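Local coordinates for protein SAP-like pentraxin (Limulus polyphemus, PDB 3FLP) that binds two calcium ions per subunit and, as an invertebrate pentraxin assembled into doubly stacked rings of seven subunits, probably recognises carbohydrate ligands, at residues H21-Q26 with T139-Q144; T47-S52 with E155-S160; N57-F62 with E145-G150; S164-W169 with I194-D199. All blocks are in the same frame, centred on the assembly; numbering follows the deposited sequence.

Contact 1: H21-Q26 with T139-Q144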
# COMPACT_ATOMS: atom_id res chain seq x y z
N HIS A 21 -20.24 8.33 -45.60
CA HIS A 21 -20.18 6.94 -45.16
C HIS A 21 -18.78 6.51 -44.73
O HIS A 21 -17.80 7.23 -44.92
CB HIS A 21 -20.61 6.00 -46.29
CG HIS A 21 -19.61 5.88 -47.40
ND1 HIS A 21 -19.40 6.87 -48.33
CD2 HIS A 21 -18.75 4.88 -47.72
CE1 HIS A 21 -18.45 6.50 -49.18
NE2 HIS A 21 -18.04 5.29 -48.82
N LEU A 22 -18.72 5.32 -44.16
CA LEU A 22 -17.47 4.71 -43.74
C LEU A 22 -17.45 3.36 -44.44
O LEU A 22 -18.49 2.75 -44.66
CB LEU A 22 -17.45 4.47 -42.23
CG LEU A 22 -17.77 5.59 -41.25
CD1 LEU A 22 -17.49 5.09 -39.82
CD2 LEU A 22 -16.91 6.80 -41.55
N ARG A 23 -16.26 2.89 -44.81
CA ARG A 23 -16.11 1.58 -45.43
C ARG A 23 -14.90 0.94 -44.78
O ARG A 23 -13.79 1.49 -44.85
CB ARG A 23 -15.89 1.69 -46.94
CG ARG A 23 -15.88 0.31 -47.63
CD ARG A 23 -15.59 0.41 -49.13
NE ARG A 23 -14.17 0.66 -49.39
CZ ARG A 23 -13.70 1.75 -49.99
NH1 ARG A 23 -14.52 2.71 -50.39
NH2 ARG A 23 -12.39 1.90 -50.17
N PHE A 24 -15.09 -0.19 -44.12
CA PHE A 24 -13.97 -0.85 -43.48
C PHE A 24 -13.02 -1.45 -44.50
O PHE A 24 -13.45 -2.07 -45.48
CB PHE A 24 -14.46 -1.89 -42.48
CG PHE A 24 -15.02 -1.29 -41.23
CD1 PHE A 24 -16.31 -0.76 -41.22
CD2 PHE A 24 -14.24 -1.18 -40.09
CE1 PHE A 24 -16.81 -0.12 -40.07
CE2 PHE A 24 -14.73 -0.55 -38.93
CZ PHE A 24 -16.02 -0.02 -38.93
N MET A 25 -11.73 -1.23 -44.28
CA MET A 25 -10.69 -1.70 -45.18
C MET A 25 -10.58 -3.21 -45.29
O MET A 25 -10.28 -3.73 -46.36
CB MET A 25 -9.34 -1.12 -44.75
CG MET A 25 -9.26 0.41 -44.83
SD MET A 25 -9.43 1.01 -46.53
CE MET A 25 -7.82 0.57 -47.18
N GLN A 26 -10.81 -3.93 -44.19
CA GLN A 26 -10.71 -5.38 -44.20
C GLN A 26 -12.08 -6.03 -44.29
O GLN A 26 -13.02 -5.66 -43.58
CB GLN A 26 -9.98 -5.84 -42.93
CG GLN A 26 -9.72 -7.34 -42.84
CD GLN A 26 -8.83 -7.71 -41.66
OE1 GLN A 26 -8.83 -7.03 -40.63
NE2 GLN A 26 -8.08 -8.80 -41.79
N THR A 139 -17.90 -6.93 -47.33
CA THR A 139 -17.45 -5.55 -47.18
C THR A 139 -18.47 -4.80 -46.34
O THR A 139 -19.67 -4.84 -46.63
CB THR A 139 -17.35 -4.84 -48.57
OG1 THR A 139 -16.31 -5.45 -49.34
CG2 THR A 139 -17.03 -3.37 -48.40
N VAL A 140 -18.00 -4.12 -45.29
CA VAL A 140 -18.89 -3.37 -44.41
C VAL A 140 -18.89 -1.86 -44.67
O VAL A 140 -17.83 -1.22 -44.70
CB VAL A 140 -18.54 -3.59 -42.92
CG1 VAL A 140 -19.42 -2.70 -42.03
CG2 VAL A 140 -18.72 -5.05 -42.53
N VAL A 141 -20.08 -1.31 -44.85
CA VAL A 141 -20.25 0.13 -45.05
C VAL A 141 -21.19 0.62 -43.95
O VAL A 141 -22.17 -0.05 -43.62
CB VAL A 141 -20.89 0.46 -46.42
CG1 VAL A 141 -21.46 1.87 -46.39
CG2 VAL A 141 -19.84 0.37 -47.52
N ILE A 142 -20.89 1.79 -43.39
CA ILE A 142 -21.72 2.37 -42.34
C ILE A 142 -22.39 3.65 -42.84
O ILE A 142 -21.73 4.51 -43.43
CB ILE A 142 -20.88 2.72 -41.09
CG1 ILE A 142 -20.13 1.49 -40.57
CG2 ILE A 142 -21.79 3.27 -39.99
CD1 ILE A 142 -21.02 0.37 -40.09
N GLY A 143 -23.69 3.77 -42.60
CA GLY A 143 -24.40 4.98 -42.99
C GLY A 143 -25.09 4.96 -44.34
O GLY A 143 -25.90 5.85 -44.64
N GLN A 144 -24.78 3.97 -45.17
CA GLN A 144 -25.40 3.85 -46.49
C GLN A 144 -25.71 2.37 -46.74
O GLN A 144 -25.13 1.49 -46.11
CB GLN A 144 -24.46 4.36 -47.59
CG GLN A 144 -24.01 5.83 -47.50
CD GLN A 144 -25.16 6.83 -47.66
OE1 GLN A 144 -26.19 6.54 -48.28
NE2 GLN A 144 -24.98 8.02 -47.13
O HOH W 1 -15.03 -4.18 -44.97
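L22 and I142 face each other as an antiparallel hydrogen-bonded pair: L22 N bonds to I142 O at 3.2 Å, and I142 N returns a bond of 2.9 Å to L22 O. F24 N adds a third bond to V140 O at 3.0 Å. Between them R23 and V141 form a non-hydrogen-bonded pair. I142 CG1 is anti to its carbonyl carbon (chi1 -56°), which sets it at the edge of the F24 ring, 3.7 Å from CE1. F24 and V140 point the same way, CD1 meeting CG1 at 3.8 Å. The other face of the sheet carries R23, whose aliphatic CG lies 3.9 Å from T139 CG2, a sensible use of a long polar chain at a partly exposed place. At the far end H21 CB packs 3.6 Å from Q144 CG, and their polar tips are held by F19 O and P20 O respectively. In place of a direct bond from V140 N to F24 O, a water accepts from V140 N and donates to F24 O and Q26 O. Further out, L22, F24 and I142 meet strands 7-11 and 161-169, so large apolar residues fill the interior of the two-sheet, lectin-like beta sandwich of pentraxins.

Contact 2: T47-S52 with E155-S160. With CA (calcium ion), chain P.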
# COMPACT_ATOMS: atom_id res chain seq x y z
N THR A 47 -36.84 5.54 -42.10
CA THR A 47 -35.93 4.42 -42.20
C THR A 47 -34.55 4.77 -42.74
O THR A 47 -34.41 5.50 -43.71
CB THR A 47 -36.52 3.33 -43.09
OG1 THR A 47 -37.85 3.03 -42.63
CG2 THR A 47 -35.67 2.06 -43.03
N GLY A 48 -33.53 4.23 -42.08
CA GLY A 48 -32.16 4.45 -42.51
C GLY A 48 -31.37 3.19 -42.21
O GLY A 48 -31.65 2.52 -41.21
N TYR A 49 -30.42 2.84 -43.06
CA TYR A 49 -29.61 1.65 -42.84
C TYR A 49 -28.28 2.04 -42.21
O TYR A 49 -27.56 2.90 -42.74
CB TYR A 49 -29.39 0.89 -44.15
CG TYR A 49 -30.67 0.31 -44.66
CD1 TYR A 49 -31.62 1.11 -45.29
CD2 TYR A 49 -30.99 -1.03 -44.42
CE1 TYR A 49 -32.86 0.60 -45.67
CE2 TYR A 49 -32.22 -1.56 -44.79
CZ TYR A 49 -33.16 -0.74 -45.41
OH TYR A 49 -34.38 -1.25 -45.75
N ILE A 50 -27.96 1.41 -41.09
CA ILE A 50 -26.74 1.72 -40.35
C ILE A 50 -25.54 0.86 -40.73
O ILE A 50 -24.51 1.37 -41.17
CB ILE A 50 -27.00 1.59 -38.83
CG1 ILE A 50 -28.14 2.53 -38.43
CG2 ILE A 50 -25.74 1.92 -38.04
CD1 ILE A 50 -28.62 2.35 -37.01
N PHE A 51 -25.69 -0.45 -40.55
CA PHE A 51 -24.63 -1.41 -40.84
C PHE A 51 -25.02 -2.23 -42.08
O PHE A 51 -26.02 -2.93 -42.09
CB PHE A 51 -24.44 -2.32 -39.61
CG PHE A 51 -23.33 -3.32 -39.73
CD1 PHE A 51 -23.51 -4.52 -40.41
CD2 PHE A 51 -22.11 -3.09 -39.10
CE1 PHE A 51 -22.50 -5.47 -40.46
CE2 PHE A 51 -21.09 -4.04 -39.14
CZ PHE A 51 -21.28 -5.24 -39.82
N SER A 52 -24.21 -2.11 -43.13
CA SER A 52 -24.45 -2.81 -44.39
C SER A 52 -23.27 -3.70 -44.78
O SER A 52 -22.15 -3.22 -44.91
CB SER A 52 -24.72 -1.78 -45.50
OG SER A 52 -24.66 -2.35 -46.80
N GLU A 155 -30.05 7.72 -51.54
CA GLU A 155 -30.37 8.68 -50.49
C GLU A 155 -31.53 8.32 -49.58
O GLU A 155 -31.49 8.61 -48.38
CB GLU A 155 -30.57 10.09 -51.08
CG GLU A 155 -31.56 10.19 -52.24
CD GLU A 155 -31.62 11.59 -52.86
OE1 GLU A 155 -30.57 12.10 -53.31
OE2 GLU A 155 -32.73 12.18 -52.89
N GLN A 156 -32.56 7.66 -50.12
CA GLN A 156 -33.70 7.29 -49.29
C GLN A 156 -33.41 6.14 -48.32
O GLN A 156 -34.24 5.83 -47.47
CB GLN A 156 -34.91 6.96 -50.16
CG GLN A 156 -35.55 8.20 -50.79
CD GLN A 156 -36.85 7.89 -51.51
OE1 GLN A 156 -36.88 7.13 -52.49
NE2 GLN A 156 -37.95 8.48 -51.03
N GLU A 157 -32.24 5.52 -48.43
CA GLU A 157 -31.89 4.43 -47.53
C GLU A 157 -30.70 4.79 -46.63
O GLU A 157 -30.23 3.96 -45.85
CB GLU A 157 -31.58 3.17 -48.33
CG GLU A 157 -32.77 2.68 -49.16
CD GLU A 157 -32.43 1.48 -50.04
OE1 GLU A 157 -31.39 1.53 -50.73
OE2 GLU A 157 -33.21 0.51 -50.06
N SER A 158 -30.24 6.04 -46.72
CA SER A 158 -29.12 6.48 -45.91
C SER A 158 -29.55 6.75 -44.47
O SER A 158 -30.73 6.92 -44.18
CB SER A 158 -28.50 7.76 -46.50
OG SER A 158 -29.35 8.87 -46.29
N TRP A 159 -28.57 6.78 -43.57
CA TRP A 159 -28.85 7.05 -42.16
C TRP A 159 -28.02 8.24 -41.73
O TRP A 159 -26.80 8.23 -41.86
CB TRP A 159 -28.49 5.85 -41.29
CG TRP A 159 -28.90 6.02 -39.86
CD1 TRP A 159 -30.13 5.76 -39.33
CD2 TRP A 159 -28.10 6.52 -38.79
NE1 TRP A 159 -30.15 6.06 -37.99
CE2 TRP A 159 -28.91 6.53 -37.63
CE3 TRP A 159 -26.77 6.96 -38.69
CZ2 TRP A 159 -28.44 6.96 -36.38
CZ3 TRP A 159 -26.30 7.39 -37.44
CH2 TRP A 159 -27.13 7.38 -36.31
N SER A 160 -28.68 9.27 -41.22
CA SER A 160 -27.99 10.46 -40.75
C SER A 160 -28.07 10.55 -39.24
O SER A 160 -29.08 10.20 -38.64
CB SER A 160 -28.60 11.72 -41.39
OG SER A 160 -28.35 11.73 -42.78
CA CA P . -30.15 0.15 -52.21
O HOH W 2 -32.99 7.70 -45.21
O HOH W 3 -32.18 -1.02 -51.89
O HOH W 4 -28.38 1.70 -52.01
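Y49 N donates the direct hydrogen bond between the segments, reaching E157 O at 3.0 Å. The same oxygen lies near the plane of the Y49 ring, 3.2 Å from CD1 at its edge. Close by, a water sits 3.0 Å from T47 O and 2.6 Å from S158 O, spanning the two backbones. G48 suits this place because it has no CB: its CA can approach S158 O to 3.3 Å, at the edge of the W159 indole. The setting is the calcium-binding side of the pentraxin sandwich, where the loop carrying the 3-10 turn 155-157 folds back against strand 48-55. The apolar contacts come next. W159 CG is anti to the backbone N (chi1 -174°), which carries it toward I50. I50 CG1 stands over one face of the indole, 3.8 Å from the centroid of the five-membered ring and 8° off its normal, a CH-pi contact. E157 CB rests against Y49 CD1. Beyond CG the E157 chain runs out extended to the metal: OE1 binds calcium at 2.4 Å, while OE2 accepts a bond of 2.6 Å from a water that is itself a ligand of that ion. E145, D147 and E154 supply the remaining protein ligands.

Contact 3: N57-F62 with E145-G150. With CA (calcium ion), chain O; CA (calcium ion), chain P.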
# COMPACT_ATOMS: atom_id res chain seq x y z
N ASN A 57 -21.62 -11.65 -54.72
CA ASN A 57 -22.86 -12.28 -55.17
C ASN A 57 -24.11 -11.86 -54.39
O ASN A 57 -25.23 -12.22 -54.76
CB ASN A 57 -22.72 -13.79 -55.02
CG ASN A 57 -22.44 -14.20 -53.57
OD1 ASN A 57 -21.43 -13.80 -52.99
ND2 ASN A 57 -23.34 -15.00 -52.99
N GLN A 58 -23.93 -11.11 -53.30
CA GLN A 58 -25.06 -10.71 -52.47
C GLN A 58 -24.82 -9.38 -51.77
O GLN A 58 -24.14 -9.33 -50.74
CB GLN A 58 -25.33 -11.80 -51.42
CG GLN A 58 -26.46 -11.51 -50.44
CD GLN A 58 -27.75 -11.14 -51.13
OE1 GLN A 58 -27.99 -9.97 -51.43
NE2 GLN A 58 -28.59 -12.14 -51.40
N ASP A 59 -25.37 -8.31 -52.33
CA ASP A 59 -25.19 -6.99 -51.75
C ASP A 59 -25.93 -6.81 -50.42
O ASP A 59 -25.65 -5.88 -49.67
CB ASP A 59 -25.62 -5.89 -52.74
CG ASP A 59 -27.10 -5.96 -53.12
OD1 ASP A 59 -27.58 -7.05 -53.53
OD2 ASP A 59 -27.78 -4.92 -53.02
N ASN A 60 -26.85 -7.73 -50.13
CA ASN A 60 -27.65 -7.66 -48.91
C ASN A 60 -27.42 -8.84 -47.96
O ASN A 60 -28.36 -9.50 -47.53
CB ASN A 60 -29.13 -7.56 -49.28
CG ASN A 60 -29.48 -6.24 -49.97
OD1 ASN A 60 -28.60 -5.54 -50.48
ND2 ASN A 60 -30.77 -5.90 -49.99
N GLN A 61 -26.16 -9.11 -47.63
CA GLN A 61 -25.82 -10.21 -46.74
C GLN A 61 -26.33 -9.98 -45.32
O GLN A 61 -26.92 -10.87 -44.70
CB GLN A 61 -24.30 -10.42 -46.71
CG GLN A 61 -23.76 -11.20 -47.90
CD GLN A 61 -24.00 -12.70 -47.78
OE1 GLN A 61 -24.77 -13.15 -46.93
NE2 GLN A 61 -23.34 -13.47 -48.63
N PHE A 62 -26.13 -8.78 -44.81
CA PHE A 62 -26.56 -8.45 -43.45
C PHE A 62 -26.73 -6.94 -43.37
O PHE A 62 -25.80 -6.19 -43.64
CB PHE A 62 -25.49 -8.93 -42.47
CG PHE A 62 -25.89 -8.84 -41.04
CD1 PHE A 62 -25.81 -7.63 -40.36
CD2 PHE A 62 -26.34 -9.96 -40.36
CE1 PHE A 62 -26.16 -7.55 -39.02
CE2 PHE A 62 -26.69 -9.89 -39.03
CZ PHE A 62 -26.60 -8.68 -38.36
N GLU A 145 -26.62 2.11 -47.67
CA GLU A 145 -27.02 0.75 -48.03
C GLU A 145 -26.32 0.41 -49.36
O GLU A 145 -26.51 1.12 -50.34
CB GLU A 145 -28.54 0.71 -48.19
CG GLU A 145 -29.22 -0.65 -47.97
CD GLU A 145 -29.03 -1.62 -49.12
OE1 GLU A 145 -29.36 -1.25 -50.27
OE2 GLU A 145 -28.56 -2.75 -48.87
N GLN A 146 -25.52 -0.65 -49.38
CA GLN A 146 -24.81 -1.05 -50.60
C GLN A 146 -25.65 -1.85 -51.59
O GLN A 146 -26.38 -2.77 -51.19
CB GLN A 146 -23.58 -1.91 -50.27
CG GLN A 146 -22.55 -1.29 -49.34
CD GLN A 146 -21.52 -2.31 -48.87
OE1 GLN A 146 -20.57 -2.62 -49.58
NE2 GLN A 146 -21.73 -2.86 -47.67
N ASP A 147 -25.55 -1.51 -52.87
CA ASP A 147 -26.24 -2.24 -53.93
C ASP A 147 -25.13 -2.85 -54.78
O ASP A 147 -25.37 -3.59 -55.73
CB ASP A 147 -27.13 -1.33 -54.77
CG ASP A 147 -28.43 -0.99 -54.08
OD1 ASP A 147 -28.86 -1.81 -53.23
OD2 ASP A 147 -29.02 0.07 -54.37
N LYS A 148 -23.90 -2.52 -54.39
CA LYS A 148 -22.69 -3.03 -55.02
C LYS A 148 -21.62 -2.86 -53.95
O LYS A 148 -21.78 -2.05 -53.02
CB LYS A 148 -22.31 -2.22 -56.27
CG LYS A 148 -22.07 -0.75 -55.99
CD LYS A 148 -21.16 -0.10 -57.03
CE LYS A 148 -21.75 -0.16 -58.43
NZ LYS A 148 -20.91 0.63 -59.37
N ILE A 149 -20.54 -3.63 -54.04
CA ILE A 149 -19.47 -3.53 -53.05
C ILE A 149 -18.97 -2.09 -52.89
O ILE A 149 -18.41 -1.51 -53.82
CB ILE A 149 -18.27 -4.41 -53.41
CG1 ILE A 149 -18.71 -5.88 -53.51
CG2 ILE A 149 -17.16 -4.24 -52.37
CD1 ILE A 149 -19.43 -6.38 -52.27
N GLY A 150 -19.17 -1.52 -51.71
CA GLY A 150 -18.72 -0.17 -51.43
C GLY A 150 -19.42 0.94 -52.20
O GLY A 150 -18.91 2.07 -52.25
CA CA O . -28.67 -3.38 -51.40
CA CA P . -30.15 0.15 -52.21
O HOH W 5 -26.42 -3.99 -47.88
O HOH W 6 -31.00 -3.34 -51.65
O HOH W 4 -28.38 1.70 -52.01
O HOH W 3 -32.18 -1.02 -51.89
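D59 points its side chain across to the backbone of Q146 and D147. Its CB lies 3.6 Å from Q146 O, and with chi1 at 62° CG sits between the backbone N and carbonyl carbon, on the side of the metal. At the tip, OD2 binds the first calcium ion at 2.4 Å; it also comes within 3.3 Å of D147 OD1, a closeness of two carboxylate oxygens that the shared calcium probably offsets. Four more residues surround the same ion. N60 brings OD1 to 2.3 Å from calcium, its amide nearly perpendicular to the E145 carboxylate (planes 81° apart) and its ND2 tied to Q79 OE1. E145 grips the ion with both carboxylate oxygens, Q146 uses its backbone O, D147 gives OD1, and a water completes seven bonds. E145 OE1 and D147 OD1 also reach the second calcium, at 2.5 Å and 2.6 Å, and so bridge the two ions. Second-shell bonds shape the loops: Q146 OE1 accepts from G150 N at 2.8 Å, and Q58 OE1 accepts from N60 N. A water donating to D59 O and E145 OE2 also links the segments. The two segments share no direct hydrogen bond, and acidic groups here would probably repel one another without the cations, so their approach probably depends on calcium. As in related pentraxins, the paired ions are the likely ligand-binding point.

Contact 4: S164-W169 with I194-D199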
# COMPACT_ATOMS: atom_id res chain seq x y z
N SER A 164 -21.04 6.04 -32.54
CA SER A 164 -19.79 5.77 -31.84
C SER A 164 -19.82 4.41 -31.14
O SER A 164 -20.87 3.78 -31.02
CB SER A 164 -19.48 6.87 -30.83
OG SER A 164 -20.09 6.61 -29.58
N ASP A 165 -18.64 3.96 -30.73
CA ASP A 165 -18.49 2.69 -30.02
C ASP A 165 -19.09 1.49 -30.76
O ASP A 165 -19.82 0.69 -30.17
CB ASP A 165 -19.12 2.83 -28.63
CG ASP A 165 -18.42 1.99 -27.57
OD1 ASP A 165 -17.57 1.14 -27.92
OD2 ASP A 165 -18.75 2.17 -26.38
N LEU A 166 -18.77 1.36 -32.04
CA LEU A 166 -19.26 0.24 -32.85
C LEU A 166 -18.45 -1.00 -32.50
O LEU A 166 -17.23 -1.02 -32.66
CB LEU A 166 -19.12 0.53 -34.34
CG LEU A 166 -19.34 -0.65 -35.30
CD1 LEU A 166 -20.82 -1.09 -35.27
CD2 LEU A 166 -18.92 -0.24 -36.71
N GLN A 167 -19.12 -2.04 -32.02
CA GLN A 167 -18.46 -3.28 -31.64
C GLN A 167 -19.20 -4.45 -32.29
O GLN A 167 -20.41 -4.58 -32.15
CB GLN A 167 -18.48 -3.44 -30.12
CG GLN A 167 -17.95 -2.23 -29.34
CD GLN A 167 -16.48 -1.92 -29.59
OE1 GLN A 167 -15.74 -2.76 -30.11
NE2 GLN A 167 -16.06 -0.73 -29.21
N VAL A 168 -18.45 -5.31 -32.99
CA VAL A 168 -19.01 -6.46 -33.69
C VAL A 168 -18.32 -7.77 -33.31
O VAL A 168 -17.10 -7.87 -33.34
CB VAL A 168 -18.89 -6.27 -35.23
CG1 VAL A 168 -19.53 -7.45 -35.97
CG2 VAL A 168 -19.55 -4.94 -35.65
N TRP A 169 -19.13 -8.78 -32.96
CA TRP A 169 -18.66 -10.11 -32.58
C TRP A 169 -19.25 -11.13 -33.56
O TRP A 169 -20.35 -10.93 -34.07
CB TRP A 169 -19.15 -10.48 -31.18
CG TRP A 169 -18.54 -9.74 -30.04
CD1 TRP A 169 -17.46 -10.13 -29.30
CD2 TRP A 169 -19.01 -8.52 -29.46
NE1 TRP A 169 -17.23 -9.22 -28.29
CE2 TRP A 169 -18.16 -8.23 -28.36
CE3 TRP A 169 -20.06 -7.64 -29.76
CZ2 TRP A 169 -18.34 -7.09 -27.56
CZ3 TRP A 169 -20.24 -6.51 -28.96
CH2 TRP A 169 -19.38 -6.25 -27.87
N ILE A 194 -15.03 -6.51 -35.32
CA ILE A 194 -14.77 -5.09 -35.49
C ILE A 194 -14.73 -4.43 -34.12
O ILE A 194 -15.66 -4.58 -33.33
CB ILE A 194 -15.87 -4.37 -36.32
CG1 ILE A 194 -15.77 -4.77 -37.80
CG2 ILE A 194 -15.72 -2.85 -36.19
CD1 ILE A 194 -16.82 -4.09 -38.67
N SER A 195 -13.64 -3.73 -33.83
CA SER A 195 -13.49 -3.02 -32.58
C SER A 195 -13.34 -1.55 -32.98
O SER A 195 -12.42 -1.20 -33.71
CB SER A 195 -12.24 -3.50 -31.82
OG SER A 195 -12.06 -2.74 -30.64
N TRP A 196 -14.25 -0.71 -32.50
CA TRP A 196 -14.25 0.70 -32.83
C TRP A 196 -12.89 1.38 -32.74
O TRP A 196 -12.23 1.34 -31.71
CB TRP A 196 -15.24 1.45 -31.94
CG TRP A 196 -15.53 2.86 -32.38
CD1 TRP A 196 -15.52 3.98 -31.61
CD2 TRP A 196 -15.96 3.28 -33.69
NE1 TRP A 196 -15.93 5.07 -32.34
CE2 TRP A 196 -16.20 4.67 -33.62
CE3 TRP A 196 -16.16 2.61 -34.90
CZ2 TRP A 196 -16.65 5.40 -34.72
CZ3 TRP A 196 -16.60 3.34 -36.00
CH2 TRP A 196 -16.84 4.72 -35.90
N MET A 197 -12.48 2.00 -33.85
CA MET A 197 -11.21 2.70 -33.94
C MET A 197 -9.97 1.81 -33.88
O MET A 197 -8.84 2.31 -33.80
CB MET A 197 -11.13 3.79 -32.86
CG MET A 197 -12.27 4.82 -32.91
SD MET A 197 -12.47 5.62 -34.54
CE MET A 197 -11.00 6.72 -34.59
N GLU A 198 -10.15 0.49 -33.91
CA GLU A 198 -9.02 -0.43 -33.91
C GLU A 198 -8.98 -1.18 -35.25
O GLU A 198 -8.04 -1.90 -35.54
CB GLU A 198 -9.09 -1.43 -32.75
CG GLU A 198 -9.03 -0.78 -31.36
CD GLU A 198 -8.76 -1.79 -30.24
OE1 GLU A 198 -9.34 -2.89 -30.26
OE2 GLU A 198 -7.97 -1.46 -29.33
N ASP A 199 -10.03 -1.00 -36.05
CA ASP A 199 -10.12 -1.61 -37.36
C ASP A 199 -10.30 -0.46 -38.36
O ASP A 199 -11.29 0.27 -38.32
CB ASP A 199 -11.31 -2.59 -37.41
CG ASP A 199 -11.01 -3.89 -36.67
OD1 ASP A 199 -10.14 -4.66 -37.14
OD2 ASP A 199 -11.63 -4.14 -35.61
O HOH W 7 -12.87 -0.22 -29.53
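W196 lays one face of its indole over the backbone of S164 to L166, and this is the tight part of the contact. D165 N stands 3.2 Å from W196 CD1 above that face, and L166 CB packs 3.7 Å from W196 CE3; M197 SD lies over the opposite face. W196 CG is anti to the backbone N (chi1 -168°), which carries it toward the strand. The indole NE1 finds V7 O as acceptor, which settles the polar atom of a buried tryptophan. Next to it, V168 and I194 run side by side, CB to CB 3.7 Å. Their backbones form a hydrogen-bonded antiparallel pair: V168 N to I194 O at 2.9 Å and I194 N to V168 O at 3.2 Å. Beta-branched residues suit such a pair, since they favour extended backbone and fill the interior.

The other face, with Q167 and S195, is polar, held by hydrogen bonds and a water rather than by close apolar packing. Q167 NE2 gives D165 OD1 a straight bond of 2.7 Å in the amide plane; its OE1 is held by G191 N and takes a further, weak bond from W196 N at 3.5 Å. A water joins this group, accepting from Q167 NE2 and donating to S195 OG and W196 O. Toward solvent, S195 bonds through OG and N to the partly exposed E198 and D199; E198 and the buried M197 pack on a neighbouring subunit. W196 and M197 form the corner of a type II turn closed by E198 N to S195 O at 2.8 Å, which ends the short strand 194-195 at the margin of one sheet of the pentraxin beta sandwich.

From the N terminus, strand 21-24 waits for its partner while the chain runs through 47-52 and 57-62, which open contacts 2 and 3. Residues 139-144 then close contact 1, so its loop crosses those of both others. Immediately afterwards 145-150 closes contact 3, whose loop lies wholly within that of contact 2, closed in turn by 155-160. Strands 48-55 and 139-142 are neighbours in one sheet, and contacts 2 and 3 share a calcium ion, joining this sheet to the metal loops. Contact 4 follows in series, closing a short excursion that contains helix 175-182 and pairing two strands of the other sheet; F24 and F51 pack against its residues across the sandwich.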